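Local coordinates for phospholyase (PDB 5G4I) that uses pyridoxal 5'-phosphate for phospholyase activity in a class III transaminase-like fold, probably splitting phosphate from O-phosphoethanolamine, at the interface of chains A and B. Numbering follows the deposited sequence. Chains: chain A/B, Phospholyase.

Contact 1: the interface of chains A and B. Residues chain A 70, 75-76; chain B 79, 82-83.
A:Asp76 and B:Tyr79 meet where helix 72-82 of one subunit runs against the same helix of its two-fold mate, a small helix-to-helix patch of the dimer interface. The phenol of B:Tyr79 donates a hydrogen bond to A:Asp76, with OH 2.9 Å from the carboxylate oxygen OD1, which it meets almost in line with that oxygen's C-O bond. The two side chains cross obliquely, and carboxylate and ring are turned only 24° apart. B:Tyr79 holds CG opposite its backbone N (chi1 -178°), which carries the ring across to A:Ala75 and A:Asp76. The ring turns its CD1-CE1 edge to A:Ala75, with CD1 3.7 Å from the carbonyl O of A:Ala75 and the carbonyl carbon lying in the ring plane. Within chain B, CG of B:Leu83 rests over one face of the same ring, toward its rim, and should help fix its tilt.

The methyl of A:Ala75 is the apolar centre: its CB lies 3.8 Å from CD2 of B:Leu83, with CE1 of B:Tyr79 and CB of B:Leu82 slightly farther off. A short side chain here probably suits the close approach of the two helices. Beyond it, A:Ala70 sits in a loop with positive phi (60°) against the C-terminal end of B's helix; its CA is 3.3 Å from the carbonyl O of B:Leu82, and its methyl CB is 3.6 Å from the O of B:Leu83.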
ATOM      1  N   ALA A  70     -21.641  -6.276  -0.922  1.00 11.47           N
ATOM      2  CA  ALA A  70     -22.399  -5.667  -2.019  1.00 12.53           C
ATOM      3  C   ALA A  70     -23.253  -4.444  -1.686  1.00 12.73           C
ATOM      4  O   ALA A  70     -24.246  -4.155  -2.318  1.00 14.82           O
ATOM      5  CB  ALA A  70     -23.247  -6.763  -2.792  1.00 14.28           C
ATOM      6  N   ALA A  75     -21.169   1.081  -3.647  1.00 11.76           N
ATOM      7  CA  ALA A  75     -20.940   0.798  -5.051  1.00 13.31           C
ATOM      8  C   ALA A  75     -21.314   2.014  -5.938  1.00 12.12           C
ATOM      9  O   ALA A  75     -20.553   2.389  -6.844  1.00 12.18           O
ATOM     10  CB  ALA A  75     -21.768  -0.400  -5.501  1.00 12.84           C
ATOM     11  N   ASP A  76     -22.479   2.629  -5.656  1.00 12.23           N
ATOM     12  CA  ASP A  76     -22.943   3.794  -6.423  1.00 12.19           C
ATOM     13  C   ASP A  76     -21.978   4.970  -6.270  1.00 13.09           C
ATOM     14  O   ASP A  76     -21.648   5.714  -7.246  1.00 13.01           O
ATOM     15  CB  ASP A  76     -24.365   4.192  -5.981  1.00 13.55           C
ATOM     16  CG  ASP A  76     -25.384   3.218  -6.447  1.00 18.97           C
ATOM     17  OD1 ASP A  76     -25.175   2.346  -7.312  1.00 25.88           O
ATOM     18  OD2 ASP A  76     -26.498   3.305  -5.943  1.00 24.98           O
TER
ATOM     19  N   TYR B  79     -17.787  -1.611 -10.917  1.00 11.47           N
ATOM     20  CA  TYR B  79     -19.132  -1.563 -10.404  1.00 12.46           C
ATOM     21  C   TYR B  79     -19.814  -2.921 -10.363  1.00 10.19           C
ATOM     22  O   TYR B  79     -20.383  -3.367  -9.336  1.00 12.14           O
ATOM     23  CB  TYR B  79     -19.998  -0.551 -11.277  1.00 14.27           C
ATOM     24  CG  TYR B  79     -21.437  -0.384 -10.785  1.00 18.86           C
ATOM     25  CD1 TYR B  79     -21.702   0.160  -9.579  1.00 16.48           C
ATOM     26  CD2 TYR B  79     -22.506  -0.837 -11.538  1.00 26.25           C
ATOM     27  CE1 TYR B  79     -22.982   0.441  -9.129  1.00 20.00           C
ATOM     28  CE2 TYR B  79     -23.840  -0.692 -11.043  1.00 30.75           C
ATOM     29  CZ  TYR B  79     -24.029  -0.010  -9.844  1.00 25.41           C
ATOM     30  OH  TYR B  79     -25.306   0.224  -9.322  1.00 38.25           O
ATOM     31  N   LEU B  82     -18.375  -4.896  -7.545  1.00 11.58           N
ATOM     32  CA  LEU B  82     -18.869  -4.345  -6.270  1.00 11.82           C
ATOM     33  C   LEU B  82     -20.269  -4.742  -5.882  1.00 13.53           C
ATOM     34  O   LEU B  82     -20.601  -4.764  -4.688  1.00 13.67           O
ATOM     35  CB  LEU B  82     -18.758  -2.803  -6.269  1.00 11.80           C
ATOM     36  CG  LEU B  82     -17.342  -2.178  -6.147  1.00 12.53           C
ATOM     37  CD1 LEU B  82     -17.322  -0.727  -6.532  1.00 12.54           C
ATOM     38  CD2 LEU B  82     -16.868  -2.343  -4.718  1.00 12.82           C
ATOM     39  N   LEU B  83     -21.101  -5.105  -6.877  1.00 13.39           N
ATOM     40  CA  LEU B  83     -22.461  -5.592  -6.629  1.00 14.17           C
ATOM     41  C   LEU B  83     -22.526  -7.123  -6.515  1.00 15.33           C
ATOM     42  O   LEU B  83     -23.640  -7.670  -6.272  1.00 14.15           O
ATOM     43  CB  LEU B  83     -23.419  -5.131  -7.768  1.00 16.12           C
ATOM     44  CG  LEU B  83     -23.608  -3.607  -7.862  1.00 22.57           C
ATOM     45  CD1 LEU B  83     -24.436  -3.281  -9.141  1.00 28.14           C
ATOM     46  CD2 LEU B  83     -24.220  -3.016  -6.648  1.00 22.78           C
TER

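Contact 2: the interface of chains A and B. Residues chain A 150-152, 155, 163, 165; chain B 129, 133, 306.
B:Arg129 grips the carboxylate of A:Glu165 across the dimer interface of this class-III, fold-type-I PLP enzyme. The arginine belongs to helix 120-135, whose first residues, B:Gly120 and B:Ser121, bind the cofactor. In the tight half, B:Arg129 comes side-on: NE reaches OE2 at 2.9 Å in a salt bridge, and NH2 reaches OE1 at 3.0 Å. Both bonds are nearly straight and meet the oxygens on their syn sides but well out of the carboxylate plane, in keeping with the 43° twist between the two groups. B:Gln133, one helical turn on, brings NE2 to the same OE2 at 2.9 Å from the opposite face of the carboxylate, the amide and carboxylate planes standing 72° apart. B:Asn306 pairs with that amide and probably fixes its rotation, its ND2 donating to OE1 of B:Gln133 at 2.9 Å while its own OD1 takes a longer bond from NE2. The methyl of A:Ala155 lies over one guanidinium face, toward the NH2 rim, CB lying 3.4 Å from NH2.

Toward A:Asn150 the fit is looser. NH1 of B:Arg129 meets the backbone O of A:Asn150 at 2.9 Å, but the bond is bent and weak. A:Thr152 merely slides past the extended arginine stem in the opposite direction, OG1 lying 3.6 Å from CB.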
ATOM      1  N   ASN A 150       3.294  -6.091   6.920  1.00  9.34           N
ATOM      2  CA  ASN A 150       4.126  -6.982   6.101  1.00  9.43           C
ATOM      3  C   ASN A 150       5.348  -6.358   5.391  1.00 11.82           C
ATOM      4  O   ASN A 150       5.942  -6.980   4.467  1.00 11.17           O
ATOM      5  CB  ASN A 150       3.186  -7.660   5.107  1.00  9.44           C
ATOM      6  CG  ASN A 150       2.542  -6.667   4.191  1.00 10.36           C
ATOM      7  OD1 ASN A 150       3.093  -5.600   3.889  1.00 11.84           O
ATOM      8  ND2 ASN A 150       1.302  -6.944   3.731  1.00 11.88           N
ATOM      9  N   THR A 151       5.719  -5.127   5.741  1.00  9.48           N
ATOM     10  CA  THR A 151       6.938  -4.439   5.252  1.00  9.17           C
ATOM     11  C   THR A 151       8.190  -5.052   5.943  1.00  9.11           C
ATOM     12  O   THR A 151       8.082  -5.800   6.953  1.00 10.19           O
ATOM     13  CB  THR A 151       6.910  -2.927   5.452  1.00 10.51           C
ATOM     14  OG1 THR A 151       6.871  -2.734   6.880  1.00 10.54           O
ATOM     15  CG2 THR A 151       5.699  -2.287   4.744  1.00 11.11           C
ATOM     16  N   THR A 152       9.403  -4.638   5.519  1.00 10.50           N
ATOM     17  CA  THR A 152      10.662  -4.989   6.236  1.00 10.58           C
ATOM     18  C   THR A 152      10.672  -4.440   7.670  1.00 10.12           C
ATOM     19  O   THR A 152      10.916  -5.191   8.633  1.00 10.14           O
ATOM     20  CB  THR A 152      11.884  -4.470   5.467  1.00 11.07           C
ATOM     21  OG1 THR A 152      11.936  -5.154   4.201  1.00 11.56           O
ATOM     22  CG2 THR A 152      13.141  -4.779   6.265  1.00 12.01           C
ATOM     23  N   ALA A 155       8.197  -6.557   9.668  1.00  9.30           N
ATOM     24  CA  ALA A 155       8.678  -7.900   9.886  1.00  9.96           C
ATOM     25  C   ALA A 155       9.679  -8.012  11.015  1.00  8.90           C
ATOM     26  O   ALA A 155       9.578  -8.960  11.799  1.00 10.10           O
ATOM     27  CB  ALA A 155       9.324  -8.419   8.586  1.00 10.80           C
ATOM     28  N   VAL A 163       8.046 -15.170  10.357  1.00 11.78           N
ATOM     29  CA  VAL A 163       8.829 -14.438   9.358  1.00 12.52           C
ATOM     30  C   VAL A 163      10.313 -14.895   9.376  1.00 11.17           C
ATOM     31  O   VAL A 163      10.767 -15.436  10.416  1.00 12.45           O
ATOM     32  CB  VAL A 163       8.744 -12.892   9.551  1.00 12.76           C
ATOM     33  CG1 VAL A 163       7.338 -12.383   9.340  1.00 13.27           C
ATOM     34  CG2 VAL A 163       9.327 -12.433  10.884  1.00 12.76           C
ATOM     35  N   GLU A 165      12.961 -12.929   9.078  1.00 11.97           N
ATOM     36  CA  GLU A 165      13.798 -11.959   9.817  1.00 12.06           C
ATOM     37  C   GLU A 165      13.873 -12.308  11.303  1.00 13.13           C
ATOM     38  O   GLU A 165      12.821 -12.503  11.936  1.00 13.36           O
ATOM     39  CB  GLU A 165      13.186 -10.534   9.743  1.00 12.23           C
ATOM     40  CG  GLU A 165      13.247  -9.918   8.327  1.00 12.45           C
ATOM     41  CD  GLU A 165      12.204 -10.320   7.280  1.00 11.76           C
ATOM     42  OE1 GLU A 165      11.329 -11.173   7.561  1.00 11.79           O
ATOM     43  OE2 GLU A 165      12.324  -9.777   6.124  1.00 12.24           O
TER
ATOM     44  N   ARG B 129      12.823  -6.935  -0.116  1.00 10.74           N
ATOM     45  CA  ARG B 129      12.727  -7.915   1.008  1.00 11.23           C
ATOM     46  C   ARG B 129      13.021  -9.376   0.505  1.00 11.43           C
ATOM     47  O   ARG B 129      13.822 -10.105   1.101  1.00 11.22           O
ATOM     48  CB  ARG B 129      11.382  -7.762   1.744  1.00 11.84           C
ATOM     49  CG  ARG B 129      11.245  -8.634   2.981  1.00 12.14           C
ATOM     50  CD  ARG B 129       9.886  -8.422   3.747  1.00 11.70           C
ATOM     51  NE  ARG B 129       9.762  -9.371   4.856  1.00 11.02           N
ATOM     52  CZ  ARG B 129       8.642  -9.924   5.295  1.00 10.97           C
ATOM     53  NH1 ARG B 129       7.461  -9.458   4.898  1.00 10.84           N
ATOM     54  NH2 ARG B 129       8.657 -10.847   6.234  1.00 11.11           N
ATOM     55  N   GLN B 133      16.536 -11.557   1.577  1.00 12.10           N
ATOM     56  CA  GLN B 133      16.449 -12.906   2.167  1.00 13.10           C
ATOM     57  C   GLN B 133      17.104 -13.951   1.250  1.00 12.35           C
ATOM     58  O   GLN B 133      17.766 -14.896   1.746  1.00 15.07           O
ATOM     59  CB  GLN B 133      14.987 -13.348   2.437  1.00 12.45           C
ATOM     60  CG  GLN B 133      14.245 -12.465   3.476  1.00 12.88           C
ATOM     61  CD  GLN B 133      12.919 -13.058   3.919  1.00 12.29           C
ATOM     62  OE1 GLN B 133      12.549 -14.198   3.557  1.00 12.99           O
ATOM     63  NE2 GLN B 133      12.120 -12.254   4.708  1.00 12.31           N
ATOM     64  N   ASN B 306       8.110 -17.404   5.000  1.00 11.66           N
ATOM     65  CA  ASN B 306       7.359 -16.293   5.625  1.00 12.19           C
ATOM     66  C   ASN B 306       5.845 -16.542   5.453  1.00 11.91           C
ATOM     67  O   ASN B 306       5.401 -16.922   4.343  1.00 13.41           O
ATOM     68  CB  ASN B 306       7.647 -14.940   4.965  1.00 11.32           C
ATOM     69  CG  ASN B 306       9.134 -14.554   4.915  1.00 13.62           C
ATOM     70  OD1 ASN B 306       9.667 -13.865   5.862  1.00 12.32           O
ATOM     71  ND2 ASN B 306       9.836 -15.011   3.904  1.00 12.36           N
TER

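Contact 3: the interface of chains A and B. Residues chain A 19-20, 23, 33, 38-39; chain B 91-92.
B:Leu92 pushes its isobutyl group into a greasy pocket of chain A, hiding 115 Å² of its surface, far more than any other residue in the patch. A chi1 of -68° carries CG into the pocket, and chi2 (173°) turns the two methyls to different walls. CD2 goes deep between helix 19-24 and A:Leu33: it packs 3.6 Å from CD, the last methylene of the extended A:Arg23 side chain, and 4.0 Å from CD2 of A:Leu33, whose side chain it meets at about a right angle. CD1 turns the other way, onto CB of A:Pro38 at 4.0 Å. A:Leu20 touches CD2 from the helix with its CD1, and A:Leu19 runs alongside in the opposite sense.

A:Leu39, second in buried surface, contributes its backbone: its carbonyl O accepts a bent hydrogen bond from the amide N of B:Leu92 at 2.9 Å. The same oxygen lies 3.7 Å from CB of B:Tyr91. The wall is braced within chain A, where CD2 of A:Leu33 sits 3.4 Å above the centre of the A:Arg23 guanidinium. By packing B:Leu92 against helix 19-24, the loop of one subunit probably steadies that N-terminal helix of the other and helps hold the dimer together.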
ATOM      1  N   LEU A  19      -9.957 -24.449 -10.587  1.00 17.54           N
ATOM      2  CA  LEU A  19      -9.542 -23.113  -9.989  1.00 17.25           C
ATOM      3  C   LEU A  19      -8.366 -23.231  -9.031  1.00 14.96           C
ATOM      4  O   LEU A  19      -7.424 -22.361  -9.077  1.00 16.97           O
ATOM      5  CB  LEU A  19     -10.748 -22.424  -9.367  1.00 18.60           C
ATOM      6  CG  LEU A  19     -10.498 -20.981  -8.928  1.00 18.84           C
ATOM      7  CD1 LEU A  19     -10.095 -20.151 -10.156  1.00 20.60           C
ATOM      8  CD2 LEU A  19     -11.749 -20.381  -8.285  1.00 22.61           C
ATOM      9  N   LEU A  20      -8.377 -24.196  -8.097  1.00 15.50           N
ATOM     10  CA  LEU A  20      -7.304 -24.315  -7.122  1.00 15.67           C
ATOM     11  C   LEU A  20      -5.919 -24.533  -7.784  1.00 15.45           C
ATOM     12  O   LEU A  20      -4.899 -23.878  -7.493  1.00 14.80           O
ATOM     13  CB  LEU A  20      -7.600 -25.455  -6.119  1.00 15.99           C
ATOM     14  CG  LEU A  20      -6.655 -25.600  -4.955  1.00 16.42           C
ATOM     15  CD1 LEU A  20      -6.598 -24.406  -3.984  1.00 16.60           C
ATOM     16  CD2 LEU A  20      -7.036 -26.828  -4.097  1.00 17.01           C
ATOM     17  N   ARG A  23      -4.778 -21.323  -9.521  1.00 14.07           N
ATOM     18  CA  ARG A  23      -4.196 -20.459  -8.462  1.00 14.08           C
ATOM     19  C   ARG A  23      -2.802 -20.799  -8.089  1.00 13.83           C
ATOM     20  O   ARG A  23      -1.865 -19.949  -8.005  1.00 14.70           O
ATOM     21  CB  ARG A  23      -5.137 -20.481  -7.238  1.00 13.93           C
ATOM     22  CG  ARG A  23      -4.615 -19.647  -6.056  1.00 14.03           C
ATOM     23  CD  ARG A  23      -5.450 -19.894  -4.867  1.00 15.49           C
ATOM     24  NE  ARG A  23      -4.917 -19.307  -3.607  1.00 14.03           N
ATOM     25  CZ  ARG A  23      -5.499 -18.308  -2.864  1.00 14.94           C
ATOM     26  NH1 ARG A  23      -6.600 -17.696  -3.298  1.00 15.02           N
ATOM     27  NH2 ARG A  23      -4.904 -17.972  -1.676  1.00 13.66           N
ATOM     28  N   LEU A  33      -5.143 -20.108   2.530  1.00 14.40           N
ATOM     29  CA  LEU A  33      -6.549 -20.403   2.320  1.00 13.20           C
ATOM     30  C   LEU A  33      -7.166 -20.989   3.574  1.00 14.58           C
ATOM     31  O   LEU A  33      -6.538 -21.837   4.273  1.00 16.61           O
ATOM     32  CB  LEU A  33      -6.758 -21.456   1.190  1.00 14.96           C
ATOM     33  CG  LEU A  33      -6.473 -20.963  -0.233  1.00 16.47           C
ATOM     34  CD1 LEU A  33      -6.338 -22.107  -1.252  1.00 17.64           C
ATOM     35  CD2 LEU A  33      -7.642 -20.038  -0.666  1.00 15.63           C
ATOM     36  N   PRO A  38     -10.592 -25.711   0.644  1.00 17.59           N
ATOM     37  CA  PRO A  38     -10.830 -24.267   0.414  1.00 18.76           C
ATOM     38  C   PRO A  38     -12.219 -24.000  -0.156  1.00 17.77           C
ATOM     39  O   PRO A  38     -12.697 -24.753  -1.035  1.00 17.95           O
ATOM     40  CB  PRO A  38      -9.769 -23.923  -0.593  1.00 20.60           C
ATOM     41  CG  PRO A  38      -8.540 -24.787  -0.130  1.00 22.25           C
ATOM     42  CD  PRO A  38      -9.257 -26.136   0.164  1.00 19.82           C
ATOM     43  N   LEU A  39     -12.845 -22.893   0.242  1.00 16.54           N
ATOM     44  CA  LEU A  39     -14.180 -22.520  -0.169  1.00 16.91           C
ATOM     45  C   LEU A  39     -14.123 -21.443  -1.269  1.00 16.59           C
ATOM     46  O   LEU A  39     -13.402 -20.428  -1.032  1.00 17.41           O
ATOM     47  CB  LEU A  39     -15.041 -21.882   0.989  1.00 21.96           C
ATOM     48  CG  LEU A  39     -15.712 -22.743   2.017  1.00 28.11           C
ATOM     49  CD1 LEU A  39     -16.515 -21.726   2.870  1.00 25.44           C
ATOM     50  CD2 LEU A  39     -16.613 -23.804   1.353  1.00 26.51           C
TER
ATOM     51  N   TYR B  91     -10.312 -16.895   0.734  1.00 12.41           N
ATOM     52  CA  TYR B  91     -11.376 -17.670   0.031  1.00 12.35           C
ATOM     53  C   TYR B  91     -11.070 -17.707  -1.469  1.00 13.02           C
ATOM     54  O   TYR B  91     -10.656 -16.687  -2.035  1.00 13.86           O
ATOM     55  CB  TYR B  91     -12.745 -17.055   0.248  1.00 13.61           C
ATOM     56  CG  TYR B  91     -13.164 -16.854   1.683  1.00 14.41           C
ATOM     57  CD1 TYR B  91     -13.558 -17.919   2.535  1.00 13.45           C
ATOM     58  CD2 TYR B  91     -13.166 -15.572   2.244  1.00 16.56           C
ATOM     59  CE1 TYR B  91     -13.936 -17.714   3.901  1.00 14.47           C
ATOM     60  CE2 TYR B  91     -13.594 -15.332   3.551  1.00 15.03           C
ATOM     61  CZ  TYR B  91     -13.986 -16.377   4.409  1.00 13.96           C
ATOM     62  OH  TYR B  91     -14.317 -16.166   5.728  1.00 15.17           O
ATOM     63  N   LEU B  92     -11.275 -18.837  -2.155  1.00 13.25           N
ATOM     64  CA  LEU B  92     -11.092 -18.845  -3.587  1.00 13.13           C
ATOM     65  C   LEU B  92     -12.111 -17.962  -4.305  1.00 12.39           C
ATOM     66  O   LEU B  92     -13.290 -17.824  -3.862  1.00 13.71           O
ATOM     67  CB  LEU B  92     -11.300 -20.308  -4.148  1.00 14.31           C
ATOM     68  CG  LEU B  92     -10.244 -21.330  -3.756  1.00 16.07           C
ATOM     69  CD1 LEU B  92     -10.732 -22.718  -4.246  1.00 17.33           C
ATOM     70  CD2 LEU B  92      -8.869 -21.010  -4.380  1.00 17.58           C
TER

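The three contacts spread across one two-fold interface, and each recurs with the chains exchanged. Between the centres of their C-alpha atoms, contact 1 lies about 23 Å from contact 3 and 34 Å from contact 2, while contacts 2 and 3 are about 25 Å apart. They share no residue, but chain B's segment runs from helix 72-82 in contact 1 to the loop at 91-92 in contact 3, which begins eight residues on from B:Leu83. Contact 2 instead uses helix 120-135, which begins at the cofactor site. Helix pairing, a leucine plug and a charged grip thus brace different parts of the dimer.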